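Local coordinates for protein glycosaminoglycan xylosylkinase (Hydra vulgaris, PDB 5XOM) that probably phosphorylates xylose in the glycosaminoglycan-protein linkage region, as a secretory-pathway kinase of the Fam20 family, at residues A49-H54 with G102-N107; Q106-K111 with L210-P215; L321-Y326 with I388-L393. One frame throughout, in Å; residues are numbered along the deposited sequence.

Contact 1. Residues A49-H54 with G102-N107; sequences AWDVWH and GPQIQN
Q106 OE1 is approached by two aromatic rings of helix 49-56, H54 and W53. H54 NE2 donates a weak hydrogen bond to it at 3.4 Å (N-H...O 150°), with the oxygen at the imidazole edge and in the ring plane. The indole edge of W53 meets the same oxygen in plane, CD1 lying 3.5 Å from Q106 OE1. Nitrogen NE1 of that indole is engaged beyond this contact, by W213 O. At the other end of the glutamine amide, Q106 NE2 donates to N107 O at 3.0 Å, nearly straight at 167° and on a carbonyl lone pair. These two bonds are the evidence for the amide's orientation, and the bend at chi2 turns CD away from an extended course. Closer to the backbone, Q106 CB sits over the five-membered ring of W50, 3.4 Å from its centroid, a CH-pi contact. W50 CD1 reaches Q104 O at 3.2 Å, the oxygen lying at the ring edge, while W50 NE1 donates to D101 O. Q104 and H54 reach toward each other tip to tip, the amide plane 64° from the ring. Q104 NE2 stands over a face of the H54 ring, offset toward the rim, and approaches D51 OD1 at 2.9 Å with an angle too poor for a hydrogen bond. Q104 OE1 faces H54 CE1 at 3.4 Å. The contact thus packs the first modelled helix against the turn leading into strand 106-112, and V52, on the same helix, touches V68 of the second subunit. The H54 bond requires a proton on NE2, and the carbonyl oxygens beside H54 CE1 and W50 CD1 lie where a weak C-H...O attraction is possible; a positive charge on the imidazole would probably strengthen the bond to Q106 OE1.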
# COMPACT_ATOMS: atom_id res chain seq x y z
N ALA A 49 1.74 13.78 4.23
CA ALA A 49 0.44 13.20 3.91
C ALA A 49 -0.20 13.83 2.67
O ALA A 49 -0.84 13.13 1.88
CB ALA A 49 -0.49 13.33 5.11
N TRP A 50 -0.04 15.14 2.48
CA TRP A 50 -0.70 15.73 1.31
C TRP A 50 -0.08 15.23 0.02
O TRP A 50 -0.78 15.14 -1.00
CB TRP A 50 -0.67 17.26 1.36
CG TRP A 50 -1.24 17.92 2.60
CD1 TRP A 50 -0.88 19.14 3.10
CD2 TRP A 50 -2.27 17.42 3.48
NE1 TRP A 50 -1.61 19.43 4.23
CE2 TRP A 50 -2.47 18.39 4.49
CE3 TRP A 50 -3.04 16.25 3.52
CZ2 TRP A 50 -3.39 18.23 5.52
CZ3 TRP A 50 -3.96 16.09 4.55
CH2 TRP A 50 -4.13 17.07 5.53
N ASP A 51 1.20 14.86 0.04
CA ASP A 51 1.80 14.24 -1.14
C ASP A 51 1.29 12.82 -1.34
O ASP A 51 1.10 12.38 -2.48
CB ASP A 51 3.32 14.25 -1.02
CG ASP A 51 3.91 15.65 -1.19
OD1 ASP A 51 3.41 16.42 -2.03
OD2 ASP A 51 4.89 15.96 -0.47
N VAL A 52 1.07 12.08 -0.25
CA VAL A 52 0.46 10.76 -0.35
C VAL A 52 -0.90 10.85 -1.03
O VAL A 52 -1.24 10.02 -1.88
CB VAL A 52 0.34 10.11 1.04
CG1 VAL A 52 -0.38 8.78 0.95
CG2 VAL A 52 1.73 9.94 1.66
N TRP A 53 -1.69 11.87 -0.67
CA TRP A 53 -3.00 12.08 -1.30
C TRP A 53 -2.85 12.40 -2.78
O TRP A 53 -3.54 11.81 -3.62
CB TRP A 53 -3.74 13.20 -0.56
CG TRP A 53 -4.99 13.75 -1.22
CD1 TRP A 53 -5.32 15.07 -1.38
CD2 TRP A 53 -6.09 13.00 -1.78
NE1 TRP A 53 -6.54 15.19 -2.00
CE2 TRP A 53 -7.03 13.94 -2.26
CE3 TRP A 53 -6.36 11.63 -1.92
CZ2 TRP A 53 -8.23 13.55 -2.86
CZ3 TRP A 53 -7.55 11.25 -2.53
CH2 TRP A 53 -8.47 12.21 -2.99
N HIS A 54 -1.96 13.33 -3.12
CA HIS A 54 -1.83 13.74 -4.52
C HIS A 54 -1.33 12.59 -5.39
O HIS A 54 -1.73 12.49 -6.56
CB HIS A 54 -0.89 14.94 -4.63
CG HIS A 54 -1.45 16.21 -4.07
ND1 HIS A 54 -1.02 17.45 -4.47
CD2 HIS A 54 -2.42 16.43 -3.15
CE1 HIS A 54 -1.69 18.38 -3.82
NE2 HIS A 54 -2.54 17.79 -3.00
N GLY A 102 0.43 22.79 6.02
CA GLY A 102 1.36 21.80 5.53
C GLY A 102 2.42 22.47 4.67
O GLY A 102 2.39 23.69 4.47
N PRO A 103 3.38 21.70 4.16
CA PRO A 103 4.33 22.28 3.19
C PRO A 103 3.62 22.94 2.03
O PRO A 103 4.04 24.00 1.55
CB PRO A 103 5.16 21.07 2.74
CG PRO A 103 5.02 20.07 3.85
CD PRO A 103 3.63 20.27 4.39
N GLN A 104 2.53 22.33 1.58
CA GLN A 104 1.53 22.95 0.72
C GLN A 104 0.20 22.95 1.46
O GLN A 104 -0.04 22.12 2.34
CB GLN A 104 1.42 22.18 -0.60
CG GLN A 104 1.49 20.67 -0.39
CD GLN A 104 1.27 19.86 -1.66
OE1 GLN A 104 0.85 20.39 -2.69
NE2 GLN A 104 1.57 18.57 -1.59
N ILE A 105 -0.66 23.90 1.12
CA ILE A 105 -1.97 24.01 1.76
C ILE A 105 -2.91 22.97 1.17
O ILE A 105 -2.92 22.74 -0.04
CB ILE A 105 -2.53 25.43 1.59
CG1 ILE A 105 -1.63 26.45 2.30
CG2 ILE A 105 -3.95 25.52 2.11
CD1 ILE A 105 -1.51 26.22 3.80
N GLN A 106 -3.70 22.32 2.03
CA GLN A 106 -4.69 21.34 1.59
C GLN A 106 -6.08 21.78 2.03
O GLN A 106 -6.35 21.88 3.23
CB GLN A 106 -4.37 19.95 2.15
CG GLN A 106 -5.42 18.91 1.80
CD GLN A 106 -5.51 18.66 0.31
OE1 GLN A 106 -4.53 18.28 -0.33
NE2 GLN A 106 -6.68 18.89 -0.26
N ASN A 107 -6.96 22.00 1.06
CA ASN A 107 -8.32 22.42 1.35
C ASN A 107 -9.23 21.23 1.62
O ASN A 107 -9.04 20.13 1.08
CB ASN A 107 -8.88 23.25 0.19
CG ASN A 107 -8.28 24.64 0.15
OD1 ASN A 107 -7.59 25.06 1.08
ND2 ASN A 107 -8.54 25.36 -0.93

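Contact 2. Residues Q106-K111 with L210-P215; sequences QNVVFK and LILWLP
V109 and I211 form the antiparallel hydrogen-bonded pair: V109 N donates to I211 O at 2.8 Å, and I211 N returns a bond to V109 O at 2.9 Å. One residue past the strand end, W213 N bonds to N107 O at 3.1 Å and 170°, although the donor is tilted 33° from the carbonyl plane. That oxygen also accepts from the Q106 amide, so two donors share it. The W213 indole runs alongside N107, both side chains pointing the same way, and N107 CB lies 3.7 Å from the centroid of the five-membered ring, over its face. The N107 amide stands almost perpendicular to the indole, with ND2 3.4 Å from W213 CZ3. V109 CG2 meets the indole at its edge. These strands are the third and fifth, in chain order, of the five-stranded antiparallel sheet with order 1-2-3-5-4, as in the N-lobe of protein kinases. On the sheet face bearing V108, F110, L210 and L212, V108 CG1 packs on L212 CD2 at 3.7 Å, while L210 CD1 touches the rim of the F110 ring, 3.5 Å from CD1. F98 stacks on that ring from the neighbouring strand. K111 lays CG 3.7 Å from I211 CD1, and its NZ makes salt bridges with E135 and D130; the pairing with E135 of helix 132-144 is consistent with the kinase lysine-glutamate bridge.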
# COMPACT_ATOMS: atom_id res chain seq x y z
N GLN A 106 -3.70 22.32 2.03
CA GLN A 106 -4.69 21.34 1.59
C GLN A 106 -6.08 21.78 2.03
O GLN A 106 -6.35 21.88 3.23
CB GLN A 106 -4.37 19.95 2.15
CG GLN A 106 -5.42 18.91 1.80
CD GLN A 106 -5.51 18.66 0.31
OE1 GLN A 106 -4.53 18.28 -0.33
NE2 GLN A 106 -6.68 18.89 -0.26
N ASN A 107 -6.96 22.00 1.06
CA ASN A 107 -8.32 22.42 1.35
C ASN A 107 -9.23 21.23 1.62
O ASN A 107 -9.04 20.13 1.08
CB ASN A 107 -8.88 23.25 0.19
CG ASN A 107 -8.28 24.64 0.15
OD1 ASN A 107 -7.59 25.06 1.08
ND2 ASN A 107 -8.54 25.36 -0.93
N VAL A 108 -10.21 21.44 2.51
CA VAL A 108 -11.27 20.48 2.79
C VAL A 108 -12.61 21.19 2.82
O VAL A 108 -12.70 22.38 3.11
CB VAL A 108 -11.04 19.71 4.12
CG1 VAL A 108 -9.79 18.85 4.04
CG2 VAL A 108 -10.98 20.68 5.31
N VAL A 109 -13.66 20.44 2.48
CA VAL A 109 -15.03 20.84 2.78
C VAL A 109 -15.34 20.45 4.22
O VAL A 109 -14.96 19.35 4.66
CB VAL A 109 -16.01 20.17 1.79
CG1 VAL A 109 -17.46 20.49 2.17
CG2 VAL A 109 -15.71 20.59 0.36
N PHE A 110 -16.01 21.33 4.96
CA PHE A 110 -16.45 21.03 6.32
C PHE A 110 -17.97 20.98 6.37
O PHE A 110 -18.64 21.98 6.09
CB PHE A 110 -15.92 22.06 7.32
CG PHE A 110 -16.43 21.83 8.72
CD1 PHE A 110 -16.01 20.74 9.45
CD2 PHE A 110 -17.34 22.71 9.30
CE1 PHE A 110 -16.48 20.51 10.73
CE2 PHE A 110 -17.82 22.49 10.59
CZ PHE A 110 -17.38 21.39 11.30
N LYS A 111 -18.50 19.81 6.71
CA LYS A 111 -19.94 19.61 6.85
C LYS A 111 -20.30 19.47 8.32
O LYS A 111 -19.95 18.46 8.95
CB LYS A 111 -20.38 18.37 6.07
CG LYS A 111 -20.02 18.49 4.61
CD LYS A 111 -21.04 17.82 3.73
CE LYS A 111 -20.71 18.09 2.29
NZ LYS A 111 -21.46 17.20 1.38
N LEU A 210 -14.84 16.38 7.57
CA LEU A 210 -13.94 17.04 6.64
C LEU A 210 -13.75 16.15 5.42
O LEU A 210 -13.45 14.96 5.57
CB LEU A 210 -12.58 17.34 7.29
CG LEU A 210 -12.41 18.53 8.24
CD1 LEU A 210 -13.32 18.44 9.44
CD2 LEU A 210 -10.97 18.62 8.70
N ILE A 211 -13.93 16.71 4.22
CA ILE A 211 -13.77 15.99 2.96
C ILE A 211 -12.67 16.67 2.15
O ILE A 211 -12.76 17.87 1.88
CB ILE A 211 -15.07 15.93 2.16
CG1 ILE A 211 -16.21 15.33 2.99
CG2 ILE A 211 -14.87 15.11 0.87
CD1 ILE A 211 -17.15 16.35 3.59
N LEU A 212 -11.66 15.89 1.75
CA LEU A 212 -10.54 16.43 0.98
C LEU A 212 -10.96 16.92 -0.40
O LEU A 212 -11.68 16.22 -1.13
CB LEU A 212 -9.44 15.39 0.79
CG LEU A 212 -8.51 15.04 1.93
CD1 LEU A 212 -7.55 13.96 1.45
CD2 LEU A 212 -7.75 16.27 2.40
N TRP A 213 -10.45 18.08 -0.77
CA TRP A 213 -10.47 18.49 -2.17
C TRP A 213 -9.62 17.57 -3.02
O TRP A 213 -8.54 17.14 -2.61
CB TRP A 213 -9.91 19.90 -2.31
CG TRP A 213 -10.85 20.98 -2.07
CD1 TRP A 213 -11.96 20.90 -1.29
CD2 TRP A 213 -10.81 22.29 -2.59
NE1 TRP A 213 -12.61 22.11 -1.29
CE2 TRP A 213 -11.92 22.99 -2.09
CE3 TRP A 213 -9.92 22.95 -3.44
CZ2 TRP A 213 -12.18 24.31 -2.41
CZ3 TRP A 213 -10.18 24.27 -3.75
CH2 TRP A 213 -11.30 24.95 -3.24
N LEU A 214 -10.10 17.30 -4.22
CA LEU A 214 -9.24 16.70 -5.23
C LEU A 214 -8.18 17.72 -5.67
O LEU A 214 -8.47 18.92 -5.73
CB LEU A 214 -10.07 16.25 -6.44
CG LEU A 214 -10.71 14.86 -6.37
CD1 LEU A 214 -11.72 14.77 -5.23
CD2 LEU A 214 -11.38 14.53 -7.69
N PRO A 215 -6.96 17.28 -5.95
CA PRO A 215 -5.94 18.22 -6.43
C PRO A 215 -6.32 18.81 -7.78
O PRO A 215 -7.16 18.28 -8.51
CB PRO A 215 -4.67 17.37 -6.51
CG PRO A 215 -5.13 15.96 -6.46
CD PRO A 215 -6.42 15.94 -5.71

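Contact 3. Residues L321-Y326 with I388-L393; sequences LRSSTY and IIEDHL
A two-stranded parallel sheet pairs L321-R322, which lead straight into helix 323-334, with I388-I389 and so joins this region to the C-terminal end of the chain. I389 N donates to L321 O at 2.9 Å. In the next bond S323 N, in the first turn of the helix, reaches I389 O at 2.8 Å, coming from above the carbonyl plane. R322, at the N-cap position, sends its side chain to D391. Its chain bends at chi3 (-65°), which sets NE beside the carboxylate, and the guanidinium and carboxylate planes are only 15° apart. The grip is side-on: R322 NH2 uses the syn lone pair of D391 OD2 at 2.8 Å, while R322 NE lies 3.0 Å from D391 OD1 and 2.9 Å from D391 OD2. The remaining nitrogen, NH1, forms salt bridges with D262 and D265 of helix 259-273, so one arginine ties three acidic groups together, and the three carboxylates probably more than offset its positive charge. D391 OD1 also accepts from L393 N at 3.0 Å, an Asx turn that folds back the last residue of the chain; this donor stands above the carboxylate plane, whereas R322 NE comes from the syn side. On the sheet face of L321 and I388, I388 CD1 lies over the face of the Y326 ring, 4.1 Å from its centroid, and F379 of helix 358-382 meets that ring edge-to-face. Two waters bridge the first turn of the helix to the 388-393 segment. One accepts from S324 N and donates to both E390 OE2 and D391 OD1, and so links two carboxylates to the N-terminal end of the helix, where its dipole would probably favour them. Another water, hydrogen-bonded to S323 OG, donates to E390 OE1 at 2.6 Å.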
# COMPACT_ATOMS: atom_id res chain seq x y z
N LEU A 321 -24.10 -5.33 -15.52
CA LEU A 321 -23.36 -5.22 -14.27
C LEU A 321 -21.92 -5.57 -14.53
O LEU A 321 -21.62 -6.61 -15.13
CB LEU A 321 -23.94 -6.14 -13.19
CG LEU A 321 -23.22 -6.14 -11.83
CD1 LEU A 321 -23.14 -4.74 -11.23
CD2 LEU A 321 -23.88 -7.10 -10.86
N ARG A 322 -21.02 -4.68 -14.10
CA ARG A 322 -19.60 -4.91 -14.29
C ARG A 322 -19.15 -6.14 -13.52
O ARG A 322 -19.56 -6.36 -12.37
CB ARG A 322 -18.81 -3.69 -13.85
CG ARG A 322 -17.31 -3.93 -13.75
CD ARG A 322 -16.55 -2.61 -13.57
NE ARG A 322 -16.66 -1.74 -14.74
CZ ARG A 322 -17.11 -0.50 -14.69
NH1 ARG A 322 -17.51 0.04 -13.54
NH2 ARG A 322 -17.17 0.24 -15.80
N SER A 323 -18.29 -6.94 -14.15
CA SER A 323 -17.92 -8.23 -13.60
C SER A 323 -17.24 -8.10 -12.24
O SER A 323 -17.56 -8.84 -11.31
CB SER A 323 -17.02 -8.98 -14.59
OG SER A 323 -16.58 -10.22 -14.05
N SER A 324 -16.27 -7.18 -12.12
CA SER A 324 -15.57 -7.02 -10.85
C SER A 324 -16.53 -6.62 -9.73
O SER A 324 -16.38 -7.05 -8.58
CB SER A 324 -14.44 -5.99 -10.97
OG SER A 324 -14.89 -4.76 -11.49
N THR A 325 -17.52 -5.77 -10.05
CA THR A 325 -18.51 -5.38 -9.05
C THR A 325 -19.31 -6.60 -8.58
O THR A 325 -19.51 -6.79 -7.38
CB THR A 325 -19.45 -4.32 -9.63
OG1 THR A 325 -18.68 -3.18 -10.05
CG2 THR A 325 -20.46 -3.87 -8.58
N TYR A 326 -19.76 -7.42 -9.52
CA TYR A 326 -20.50 -8.63 -9.17
C TYR A 326 -19.68 -9.55 -8.28
O TYR A 326 -20.19 -10.08 -7.28
CB TYR A 326 -20.92 -9.36 -10.45
CG TYR A 326 -21.61 -10.69 -10.24
CD1 TYR A 326 -22.84 -10.76 -9.60
CD2 TYR A 326 -21.04 -11.86 -10.71
CE1 TYR A 326 -23.48 -11.98 -9.42
CE2 TYR A 326 -21.67 -13.08 -10.53
CZ TYR A 326 -22.88 -13.14 -9.89
OH TYR A 326 -23.51 -14.35 -9.71
N ILE A 388 -23.58 -9.85 -16.99
CA ILE A 388 -22.24 -9.64 -16.47
C ILE A 388 -21.33 -9.23 -17.62
O ILE A 388 -21.09 -10.01 -18.55
CB ILE A 388 -21.72 -10.91 -15.78
CG1 ILE A 388 -22.63 -11.27 -14.60
CG2 ILE A 388 -20.28 -10.74 -15.34
CD1 ILE A 388 -22.89 -10.10 -13.66
N ILE A 389 -20.81 -8.00 -17.56
CA ILE A 389 -19.90 -7.47 -18.57
C ILE A 389 -18.50 -7.39 -17.97
O ILE A 389 -18.28 -6.68 -16.98
CB ILE A 389 -20.34 -6.10 -19.09
CG1 ILE A 389 -21.54 -6.23 -20.03
CG2 ILE A 389 -19.21 -5.42 -19.84
CD1 ILE A 389 -22.86 -6.07 -19.37
N GLU A 390 -17.56 -8.11 -18.57
CA GLU A 390 -16.15 -8.03 -18.19
C GLU A 390 -15.51 -6.96 -19.06
O GLU A 390 -15.13 -7.22 -20.20
CB GLU A 390 -15.46 -9.38 -18.35
CG GLU A 390 -13.95 -9.31 -18.10
CD GLU A 390 -13.61 -8.86 -16.69
OE1 GLU A 390 -13.63 -9.70 -15.76
OE2 GLU A 390 -13.33 -7.65 -16.49
N ASP A 391 -15.41 -5.74 -18.52
CA ASP A 391 -14.73 -4.65 -19.21
C ASP A 391 -13.34 -4.39 -18.65
O ASP A 391 -12.73 -3.38 -18.99
CB ASP A 391 -15.57 -3.37 -19.14
CG ASP A 391 -15.67 -2.78 -17.73
OD1 ASP A 391 -15.32 -3.47 -16.74
OD2 ASP A 391 -16.11 -1.61 -17.61
N HIS A 392 -12.86 -5.29 -17.78
CA HIS A 392 -11.52 -5.24 -17.20
C HIS A 392 -11.33 -4.05 -16.26
O HIS A 392 -10.19 -3.69 -15.94
CB HIS A 392 -10.45 -5.26 -18.29
CG HIS A 392 -10.56 -6.44 -19.20
ND1 HIS A 392 -10.31 -7.73 -18.78
CD2 HIS A 392 -10.97 -6.54 -20.49
CE1 HIS A 392 -10.52 -8.57 -19.78
NE2 HIS A 392 -10.92 -7.87 -20.83
N LEU A 393 -12.42 -3.45 -15.80
CA LEU A 393 -12.35 -2.39 -14.80
C LEU A 393 -13.03 -2.85 -13.52
O LEU A 393 -12.90 -2.21 -12.48
CB LEU A 393 -12.99 -1.10 -15.33
CG LEU A 393 -12.41 -0.50 -16.62
CD1 LEU A 393 -13.23 0.70 -17.08
CD2 LEU A 393 -10.94 -0.12 -16.43
O HOH W 1 -13.88 -9.37 -13.20
O HOH W 2 -15.04 -5.87 -14.64
O HOH W 3 -12.76 -2.64 -9.88

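In the fold
Contacts 1 and 2 are neighbours, their centres 11 Å apart, and they share Q106 and N107 on strand 106-112. Contact 1 sets helix 49-56 at the start of that strand, and contact 2 carries on along it to strand 205-212 in the same sheet; W53 NE1 to W213 O, 2.9 Å, joins the two directly. Contact 3 comes later in the chain and lies apart, with centres 33 Å from contact 1 and 31 Å from contact 2 and nearest atoms about 18 and 17 Å away. The first two lie in what is probably the N-lobe of the kinase-like fold, joining a helix and two strands of its sheet, while contact 3 fastens the C-terminal end among the helices.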